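Local coordinates for protein transketolase (Campylobacter jejuni, PDB 3L84) that belongs to the transketolase family of thiamine diphosphate-binding proteins and pairs with a second chain in the assembly, at residues His45-Pro50 with Asn57-Val62; Leu71-Leu76 with Ile104-Val109; Asn122-Ala127 with Ala395-Ala400. All blocks are in the same frame, centred on the assembly; numbering follows the deposited sequence. Where two conformers were deposited one is given.

Contact 1: His45-Pro50 with Asn57-Val62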
loop_
_atom_site.group_PDB
_atom_site.type_symbol
_atom_site.label_atom_id
_atom_site.label_comp_id
_atom_site.label_asym_id
_atom_site.label_seq_id
_atom_site.Cartn_x
_atom_site.Cartn_y
_atom_site.Cartn_z
ATOM N N HIS A 45 22.913 -26.221 -10.814
ATOM C CA HIS A 45 21.935 -26.796 -9.896
ATOM C C HIS A 45 20.494 -26.690 -10.405
ATOM O O HIS A 45 19.661 -27.530 -10.069
ATOM C CB HIS A 45 22.027 -26.082 -8.542
ATOM C CG HIS A 45 23.300 -26.356 -7.817
ATOM N ND1 HIS A 45 23.410 -27.345 -6.869
ATOM C CD2 HIS A 45 24.517 -25.787 -7.925
ATOM C CE1 HIS A 45 24.654 -27.361 -6.412
ATOM N NE2 HIS A 45 25.355 -26.436 -7.049
ATOM N N LEU A 46 20.200 -25.659 -11.173
ATOM C CA LEU A 46 18.841 -25.369 -11.602
ATOM C C LEU A 46 18.351 -26.446 -12.547
ATOM O O LEU A 46 19.040 -26.804 -13.527
ATOM C CB LEU A 46 18.826 -24.013 -12.318
ATOM C CG LEU A 46 17.480 -23.353 -12.541
ATOM C CD1 LEU A 46 16.941 -22.873 -11.188
ATOM C CD2 LEU A 46 17.576 -22.212 -13.524
ATOM N N LYS A 47 17.165 -26.974 -12.252
ATOM C CA LYS A 47 16.525 -27.972 -13.082
ATOM C C LYS A 47 15.416 -27.271 -13.869
ATOM O O LYS A 47 14.477 -26.693 -13.284
ATOM C CB LYS A 47 15.958 -29.050 -12.182
ATOM C CG LYS A 47 15.338 -30.222 -12.888
ATOM C CD LYS A 47 14.519 -31.052 -11.902
ATOM C CE LYS A 47 13.274 -30.317 -11.451
ATOM N NZ LYS A 47 12.295 -31.223 -10.913
ATOM N N HIS A 48 15.542 -27.258 -15.178
ATOM C CA HIS A 48 14.655 -26.498 -16.057
ATOM C C HIS A 48 14.811 -26.958 -17.490
ATOM O O HIS A 48 15.854 -27.495 -17.869
ATOM C CB HIS A 48 14.925 -24.985 -15.915
ATOM C CG HIS A 48 16.263 -24.491 -16.393
ATOM N ND1 HIS A 48 17.499 -24.939 -15.948
ATOM C CD2 HIS A 48 16.522 -23.481 -17.247
ATOM C CE1 HIS A 48 18.455 -24.241 -16.555
ATOM N NE2 HIS A 48 17.882 -23.335 -17.332
ATOM N N ASN A 49 13.759 -26.763 -18.271
ATOM C CA ASN A 49 13.777 -27.069 -19.693
ATOM C C ASN A 49 13.613 -25.780 -20.514
ATOM O O ASN A 49 12.518 -25.262 -20.637
ATOM C CB ASN A 49 12.685 -28.062 -20.078
ATOM C CG ASN A 49 12.818 -28.487 -21.514
ATOM O OD1 ASN A 49 13.684 -27.946 -22.243
ATOM N ND2 ASN A 49 12.047 -29.479 -21.920
ATOM N N PRO A 50 14.728 -25.231 -21.035
ATOM C CA PRO A 50 14.653 -24.004 -21.826
ATOM C C PRO A 50 13.660 -24.090 -22.997
ATOM O O PRO A 50 13.156 -23.066 -23.435
ATOM C CB PRO A 50 16.102 -23.825 -22.304
ATOM C CG PRO A 50 16.931 -24.519 -21.304
ATOM C CD PRO A 50 16.102 -25.745 -20.936
ATOM N N ASN A 57 7.146 -29.197 -13.066
ATOM C CA ASN A 57 8.054 -29.533 -11.977
ATOM C C ASN A 57 9.439 -28.905 -12.136
ATOM O O ASN A 57 10.378 -29.355 -11.498
ATOM C CB ASN A 57 8.145 -31.053 -11.745
ATOM C CG ASN A 57 8.756 -31.406 -10.389
ATOM O OD1 ASN A 57 8.446 -30.801 -9.386
ATOM N ND2 ASN A 57 9.655 -32.402 -10.365
ATOM N N ARG A 58 9.553 -27.896 -12.972
ATOM C CA ARG A 58 10.787 -27.121 -13.057
ATOM C C ARG A 58 11.091 -26.397 -11.746
ATOM O O ARG A 58 10.184 -25.994 -11.016
ATOM C CB ARG A 58 10.699 -26.086 -14.172
ATOM C CG ARG A 58 9.744 -24.960 -13.900
ATOM C CD ARG A 58 9.470 -24.147 -15.134
ATOM N NE ARG A 58 8.641 -22.970 -14.861
ATOM C CZ ARG A 58 7.323 -23.010 -14.909
ATOM N NH1 ARG A 58 6.664 -24.130 -15.124
ATOM N NH2 ARG A 58 6.609 -21.917 -14.724
ATOM N N ASP A 59 12.365 -26.187 -11.446
ATOM C CA ASP A 59 12.702 -25.205 -10.427
ATOM C C ASP A 59 12.216 -23.822 -10.880
ATOM O O ASP A 59 12.268 -23.501 -12.067
ATOM C CB ASP A 59 14.199 -25.120 -10.206
ATOM C CG ASP A 59 14.791 -26.338 -9.556
ATOM O OD1 ASP A 59 14.079 -27.167 -8.926
ATOM O OD2 ASP A 59 16.029 -26.522 -9.672
ATOM N N ARG A 60 11.760 -23.019 -9.936
ATOM C CA ARG A 60 11.279 -21.662 -10.214
ATOM C C ARG A 60 12.374 -20.684 -9.753
ATOM O O ARG A 60 12.710 -20.649 -8.578
ATOM C CB ARG A 60 9.945 -21.336 -9.507
ATOM C CG ARG A 60 8.759 -22.329 -9.651
ATOM C CD ARG A 60 8.360 -22.460 -11.067
ATOM N NE ARG A 60 6.993 -22.985 -11.291
ATOM C CZ ARG A 60 6.641 -24.276 -11.302
ATOM N NH1 ARG A 60 7.521 -25.223 -11.008
ATOM N NH2 ARG A 60 5.406 -24.651 -11.650
ATOM N N LEU A 61 12.887 -19.857 -10.658
ATOM C CA LEU A 61 13.885 -18.853 -10.393
ATOM C C LEU A 61 13.211 -17.497 -10.408
ATOM O O LEU A 61 12.519 -17.174 -11.367
ATOM C CB LEU A 61 14.964 -18.902 -11.457
ATOM C CG LEU A 61 16.073 -17.859 -11.434
ATOM C CD1 LEU A 61 16.834 -17.965 -10.146
ATOM C CD2 LEU A 61 16.968 -18.022 -12.691
ATOM N N VAL A 62 13.384 -16.718 -9.353
ATOM C CA VAL A 62 12.825 -15.365 -9.241
ATOM C C VAL A 62 13.926 -14.338 -8.942
ATOM O O VAL A 62 14.607 -14.436 -7.913
ATOM C CB VAL A 62 11.792 -15.264 -8.129
ATOM C CG1 VAL A 62 11.222 -13.817 -8.003
ATOM C CG2 VAL A 62 10.633 -16.275 -8.329
HETATM O O HOH W 1 17.814 -27.409 -7.868
#
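The loop around Lys47 meets the lead-in to an edge strand at Asp59, the end-to-end directions of 45-48 and 57-61 lying 115° apart, with His48 and Arg58 the closest CA pair. The join belongs to an alpha/beta domain with a parallel sheet: 45-50 follows helix 30-42, while segment 57-62 enters strand 60-63, outermost in the sheet within this chain. Asp59 and Lys47 are tied twice. The backbone N of Asp59 donates to Lys47 O at 2.8 Å, nearly in line with the carbonyl bond, and Lys47 N returns a 2.9 Å bond to Asp59 OD2. That second donor sits above the carboxylate plane, 52° out of it. With CG of Asp59 anti to its carbonyl carbon and beside its backbone N (chi1 -69°), the carboxylate stands against the loop. OD2 is also gripped by a water that donates to it at 2.7 Å and to His45 O, while OD1 accepts from the backbone N of Lys145; these bonds on both oxygens fix the rotation of the group. Alongside, Leu46 and Asp59 run past each other in opposite directions, CD1 of Leu46 lying 3.7 Å from Asp59 CB. In one of two deposited conformers, the Lys47 chain bends at chi3 and crosses Asn57 obliquely; the ND2 of Asn57 donates to Asp143. There NZ of Lys47 donates to Asn57 O at 2.7 Å. On the sheet side, the tips of the two leucines meet loosely: Leu46 CD2 is 4.3 Å from Leu61 CD2.

Contact 2: Leu71-Leu76 with Ile104-Val109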
loop_
_atom_site.group_PDB
_atom_site.type_symbol
_atom_site.label_atom_id
_atom_site.label_comp_id
_atom_site.label_asym_id
_atom_site.label_seq_id
_atom_site.Cartn_x
_atom_site.Cartn_y
_atom_site.Cartn_z
ATOM N N LEU A 71 21.085 -9.387 -16.441
ATOM C CA LEU A 71 21.701 -10.663 -16.072
ATOM C C LEU A 71 20.752 -11.828 -16.348
ATOM O O LEU A 71 21.155 -12.872 -16.870
ATOM C CB LEU A 71 22.104 -10.674 -14.593
ATOM C CG LEU A 71 22.796 -11.936 -14.089
ATOM C CD1 LEU A 71 24.151 -12.122 -14.767
ATOM C CD2 LEU A 71 22.970 -11.945 -12.531
ATOM N N LEU A 72 19.474 -11.667 -15.974
ATOM C CA LEU A 72 18.474 -12.683 -16.277
ATOM C C LEU A 72 18.385 -12.938 -17.771
ATOM O O LEU A 72 18.417 -14.084 -18.213
ATOM C CB LEU A 72 17.107 -12.302 -15.723
ATOM C CG LEU A 72 15.942 -13.260 -16.028
ATOM C CD1 LEU A 72 16.186 -14.645 -15.531
ATOM C CD2 LEU A 72 14.673 -12.650 -15.457
ATOM N N TYR A 73 18.295 -11.875 -18.562
ATOM C CA TYR A 73 18.184 -12.041 -20.011
ATOM C C TYR A 73 19.431 -12.712 -20.597
ATOM O O TYR A 73 19.323 -13.561 -21.477
ATOM C CB TYR A 73 17.990 -10.675 -20.664
ATOM C CG TYR A 73 16.725 -9.947 -20.288
ATOM C CD1 TYR A 73 15.593 -10.611 -19.930
ATOM C CD2 TYR A 73 16.673 -8.563 -20.308
ATOM C CE1 TYR A 73 14.426 -9.914 -19.600
ATOM C CE2 TYR A 73 15.533 -7.864 -20.010
ATOM C CZ TYR A 73 14.422 -8.522 -19.629
ATOM O OH TYR A 73 13.258 -7.830 -19.308
ATOM N N SER A 74 20.601 -12.342 -20.100
ATOM C CA SER A 74 21.830 -12.990 -20.552
ATOM C C SER A 74 21.777 -14.500 -20.310
ATOM O O SER A 74 22.093 -15.302 -21.209
ATOM C CB SER A 74 23.017 -12.392 -19.835
ATOM O OG SER A 74 23.251 -11.021 -20.147
ATOM N N PHE A 75 21.363 -14.873 -19.093
ATOM C CA PHE A 75 21.250 -16.276 -18.714
ATOM C C PHE A 75 20.205 -17.020 -19.550
ATOM O O PHE A 75 20.448 -18.139 -20.000
ATOM C CB PHE A 75 20.932 -16.369 -17.228
ATOM C CG PHE A 75 20.669 -17.769 -16.758
ATOM C CD1 PHE A 75 21.675 -18.707 -16.771
ATOM C CD2 PHE A 75 19.403 -18.164 -16.395
ATOM C CE1 PHE A 75 21.424 -20.023 -16.376
ATOM C CE2 PHE A 75 19.167 -19.475 -15.986
ATOM C CZ PHE A 75 20.184 -20.381 -15.974
ATOM N N LEU A 76 19.052 -16.405 -19.800
ATOM C CA LEU A 76 18.019 -17.076 -20.622
ATOM C C LEU A 76 18.531 -17.302 -22.040
ATOM O O LEU A 76 18.360 -18.386 -22.622
ATOM C CB LEU A 76 16.724 -16.274 -20.636
ATOM C CG LEU A 76 16.016 -16.120 -19.301
ATOM C CD1 LEU A 76 14.763 -15.219 -19.426
ATOM C CD2 LEU A 76 15.606 -17.478 -18.695
ATOM N N ILE A 104 6.348 -11.166 -18.028
ATOM C CA ILE A 104 6.101 -12.573 -18.350
ATOM C C ILE A 104 5.878 -12.846 -19.831
ATOM O O ILE A 104 5.934 -13.983 -20.256
ATOM C CB ILE A 104 4.976 -13.184 -17.494
ATOM C CG1 ILE A 104 3.628 -12.514 -17.760
ATOM C CG2 ILE A 104 5.378 -13.138 -15.986
ATOM C CD1 ILE A 104 2.444 -13.421 -17.283
ATOM N N SER A 105 5.667 -11.804 -20.638
ATOM C CA SER A 105 5.637 -11.998 -22.071
ATOM C C SER A 105 6.977 -12.444 -22.631
ATOM O O SER A 105 7.034 -13.026 -23.733
ATOM C CB SER A 105 5.156 -10.716 -22.739
ATOM O OG SER A 105 5.880 -9.585 -22.316
ATOM N N THR A 106 8.069 -12.235 -21.900
ATOM C CA THR A 106 9.349 -12.834 -22.249
ATOM C C THR A 106 9.377 -14.240 -21.685
ATOM O O THR A 106 9.408 -14.479 -20.501
ATOM C CB THR A 106 10.503 -12.018 -21.695
ATOM O OG1 THR A 106 10.405 -10.657 -22.189
ATOM C CG2 THR A 106 11.866 -12.628 -22.062
ATOM N N LEU A 107 9.413 -15.217 -22.571
ATOM C CA LEU A 107 9.453 -16.627 -22.160
ATOM C C LEU A 107 10.644 -16.948 -21.279
ATOM O O LEU A 107 11.788 -16.519 -21.543
ATOM C CB LEU A 107 9.503 -17.529 -23.403
ATOM C CG LEU A 107 8.123 -17.902 -23.946
ATOM C CD1 LEU A 107 7.707 -19.283 -23.441
ATOM C CD2 LEU A 107 7.011 -16.886 -23.661
ATOM N N GLY A 108 10.365 -17.646 -20.183
ATOM C CA GLY A 108 11.370 -17.918 -19.200
ATOM C C GLY A 108 11.277 -17.047 -17.965
ATOM O O GLY A 108 11.823 -17.384 -16.943
ATOM N N VAL A 109 10.598 -15.894 -18.039
ATOM C CA VAL A 109 10.433 -15.024 -16.888
ATOM C C VAL A 109 9.276 -15.565 -16.044
ATOM O O VAL A 109 8.130 -15.662 -16.501
ATOM C CB VAL A 109 10.152 -13.590 -17.318
ATOM C CG1 VAL A 109 9.728 -12.761 -16.114
ATOM C CG2 VAL A 109 11.386 -12.975 -18.007
HETATM O O HOH W 2 11.039 -9.503 -19.715
#
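Tyr73 OH is held by two partners: a water donates to it at 2.8 Å, and the hydroxyl bonds in turn to Pro99 O. The same water donates to Thr106 OG1, also at 2.8 Å, and Thr106 OG1 makes a further bond to Lys97 O, so one water clamps the helix to the loop. The motif on the loop side is a type II beta turn, Thr106 to Val109, closed by a 3.1 Å bond from Val109 N to Thr106 O and laid against helix 69-79 of the alpha/beta domain. Gly108 takes the third position with phi 103° and psi -20°, the left-handed sense usual for glycine in such a turn, and its backbone comes up to Leu76. Apart from the water bridge, aliphatic side chains carry the contact. Leu72 and Leu76, one helical turn apart, both reach Val109 CG2: Leu72 CD2 at 4.2 Å, its side chain about at right angles to the valine, and Leu76 CD1 at 4.3 Å. Val109 offers that methyl because CG1 is anti to its backbone N (chi1 169°), leaving CG2 beside it. Thr106 CG2 approaches the Tyr73 ring obliquely, 4.5 Å from CE1. Leu107 O is buried here without a hydrogen-bonding partner; Leu76 CD1 lies 3.9 Å from this oxygen.

Contact 3: Asn122-Ala127 with Ala395-Ala400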
loop_
_atom_site.group_PDB
_atom_site.type_symbol
_atom_site.label_atom_id
_atom_site.label_comp_id
_atom_site.label_asym_id
_atom_site.label_seq_id
_atom_site.Cartn_x
_atom_site.Cartn_y
_atom_site.Cartn_z
ATOM N N ASN A 122 6.643 -13.255 -3.812
ATOM C CA ASN A 122 6.242 -14.146 -4.913
ATOM C C ASN A 122 6.946 -15.502 -4.771
ATOM O O ASN A 122 6.327 -16.555 -4.975
ATOM C CB ASN A 122 6.658 -13.591 -6.258
ATOM C CG ASN A 122 6.010 -12.261 -6.613
ATOM O OD1 ASN A 122 4.824 -11.978 -6.269
ATOM N ND2 ASN A 122 6.760 -11.465 -7.321
ATOM N N ALA A 123 8.227 -15.477 -4.413
ATOM C CA ALA A 123 8.951 -16.723 -4.297
ATOM C C ALA A 123 8.410 -17.583 -3.153
ATOM O O ALA A 123 8.280 -18.803 -3.284
ATOM C CB ALA A 123 10.431 -16.453 -4.113
ATOM N N VAL A 124 8.086 -16.951 -2.022
ATOM C CA VAL A 124 7.392 -17.664 -0.946
ATOM C C VAL A 124 6.099 -18.251 -1.471
ATOM O O VAL A 124 5.741 -19.394 -1.160
ATOM C CB VAL A 124 7.162 -16.746 0.257
ATOM C CG1 VAL A 124 6.163 -17.381 1.262
ATOM C CG2 VAL A 124 8.495 -16.403 0.935
ATOM N N GLY A 125 5.371 -17.480 -2.300
ATOM C CA GLY A 125 4.158 -18.001 -2.868
ATOM C C GLY A 125 4.359 -19.204 -3.801
ATOM O O GLY A 125 3.585 -20.153 -3.756
ATOM N N PHE A 126 5.390 -19.161 -4.632
ATOM C CA PHE A 126 5.704 -20.341 -5.459
ATOM C C PHE A 126 6.023 -21.548 -4.593
ATOM O O PHE A 126 5.661 -22.644 -4.967
ATOM C CB PHE A 126 6.874 -20.047 -6.408
ATOM C CG PHE A 126 6.530 -19.221 -7.617
ATOM C CD1 PHE A 126 5.520 -19.558 -8.461
ATOM C CD2 PHE A 126 7.288 -18.099 -7.911
ATOM C CE1 PHE A 126 5.205 -18.786 -9.616
ATOM C CE2 PHE A 126 6.978 -17.315 -9.038
ATOM C CZ PHE A 126 5.954 -17.671 -9.894
ATOM N N ALA A 127 6.679 -21.355 -3.455
ATOM C CA ALA A 127 7.043 -22.437 -2.553
ATOM C C ALA A 127 5.765 -22.997 -1.858
ATOM O O ALA A 127 5.620 -24.218 -1.730
ATOM C CB ALA A 127 8.080 -21.973 -1.567
ATOM N N ALA A 395 -1.395 -10.885 -1.254
ATOM C CA ALA A 395 -1.610 -10.659 -2.691
ATOM C C ALA A 395 -0.401 -11.080 -3.536
ATOM O O ALA A 395 -0.580 -11.649 -4.611
ATOM C CB ALA A 395 -1.969 -9.180 -2.929
ATOM N N ALA A 396 0.816 -10.798 -3.108
ATOM C CA ALA A 396 2.018 -11.186 -3.844
ATOM C C ALA A 396 2.172 -12.708 -3.871
ATOM O O ALA A 396 2.596 -13.298 -4.878
ATOM C CB ALA A 396 3.267 -10.488 -3.265
ATOM N N ILE A 397 1.836 -13.369 -2.784
ATOM C CA ILE A 397 1.857 -14.854 -2.737
ATOM C C ILE A 397 0.842 -15.422 -3.711
ATOM O O ILE A 397 1.148 -16.337 -4.485
ATOM C CB ILE A 397 1.562 -15.354 -1.293
ATOM C CG1 ILE A 397 2.802 -15.195 -0.427
ATOM C CG2 ILE A 397 1.020 -16.804 -1.264
ATOM C CD1 ILE A 397 2.598 -15.240 1.078
ATOM N N ASN A 398 -0.365 -14.857 -3.720
ATOM C CA ASN A 398 -1.390 -15.354 -4.624
ATOM C C ASN A 398 -1.107 -15.011 -6.078
ATOM O O ASN A 398 -1.500 -15.769 -6.971
ATOM C CB ASN A 398 -2.762 -14.872 -4.172
ATOM C CG ASN A 398 -3.392 -15.748 -3.112
ATOM O OD1 ASN A 398 -4.400 -15.300 -2.455
ATOM N ND2 ASN A 398 -2.922 -16.929 -2.954
ATOM N N ASN A 399 -0.348 -13.941 -6.352
ATOM C CA ASN A 399 0.134 -13.711 -7.722
ATOM C C ASN A 399 0.965 -14.900 -8.192
ATOM O O ASN A 399 0.860 -15.329 -9.341
ATOM C CB ASN A 399 0.957 -12.432 -7.809
ATOM C CG ASN A 399 0.155 -11.174 -7.753
ATOM O OD1 ASN A 399 -1.060 -11.167 -7.910
ATOM N ND2 ASN A 399 0.859 -10.055 -7.532
ATOM N N ALA A 400 1.780 -15.454 -7.300
ATOM C CA ALA A 400 2.560 -16.623 -7.617
ATOM C C ALA A 400 1.708 -17.890 -7.721
ATOM O O ALA A 400 1.955 -18.692 -8.622
ATOM C CB ALA A 400 3.703 -16.795 -6.572
#
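Ala400 presses its methyl into the flank of helix 118-137, between Asn122, Gly125 and Phe126, and this is the tight part of the contact. Its CB is 3.1 Å from Asn122 O, an oxygen that also accepts the helical bond of Phe126 N. The same methyl also lies over the face of the Phe126 ring, 3.7 Å from the centroid and 8° off the normal, a CH-pi contact centred on the ring. Phe126 points its CB away from the second helix, but with CG anti to the carbonyl carbon (chi1 -77°) the ring swings back to cover the methyl, and Phe126 CE1 comes 3.4 Å from Ala400 O. Gly125 adds a backbone surface without a side chain, so Ile397 settles directly on it: Ile397 CG2 is 3.7 Å from Gly125 CA, and the CA atoms of the two residues are 3.9 Å apart. The loose side lies toward Val124, although it too is buried. There the contact thins to branch tips, Val124 CG1 and Ile397 CD1 being 4.2 Å apart, with helix 158-169 covering both residues through Ala163, Ala167 and Leu166. The short axes approach to 7.0 Å and cross at -53°, consistent with ridges-into-grooves packing of rows spaced four residues apart. Such a close crossing, consistent with the small glycine and alanine at the crossing point, here joins the thiamine diphosphate-binding and pyrimidine-binding domains of a single transketolase chain.

Contacts 1 and 2 lie within the thiamine diphosphate-binding domain, their centres 12 Å apart. Phe75, on the helix of contact 2, packs against contact 1: its CE2 is 4.0 Å from Leu46 CD2 and 4.2 Å from Leu61 CD2. Contact 1 also reaches contact 3, 16 Å away between centres, where Val62 CG2 lies 3.8 Å from Phe126 CD2; strand 60-63 thus touches both helices. Contacts 2 and 3 do not touch, their nearest atoms about 7 Å apart. Contact 3 alone spans two domains, but helix 391-404 also approaches the others: Tyr404 forms a cation-pi pair with Arg60, and Arg403 bonds weakly to Val109 O.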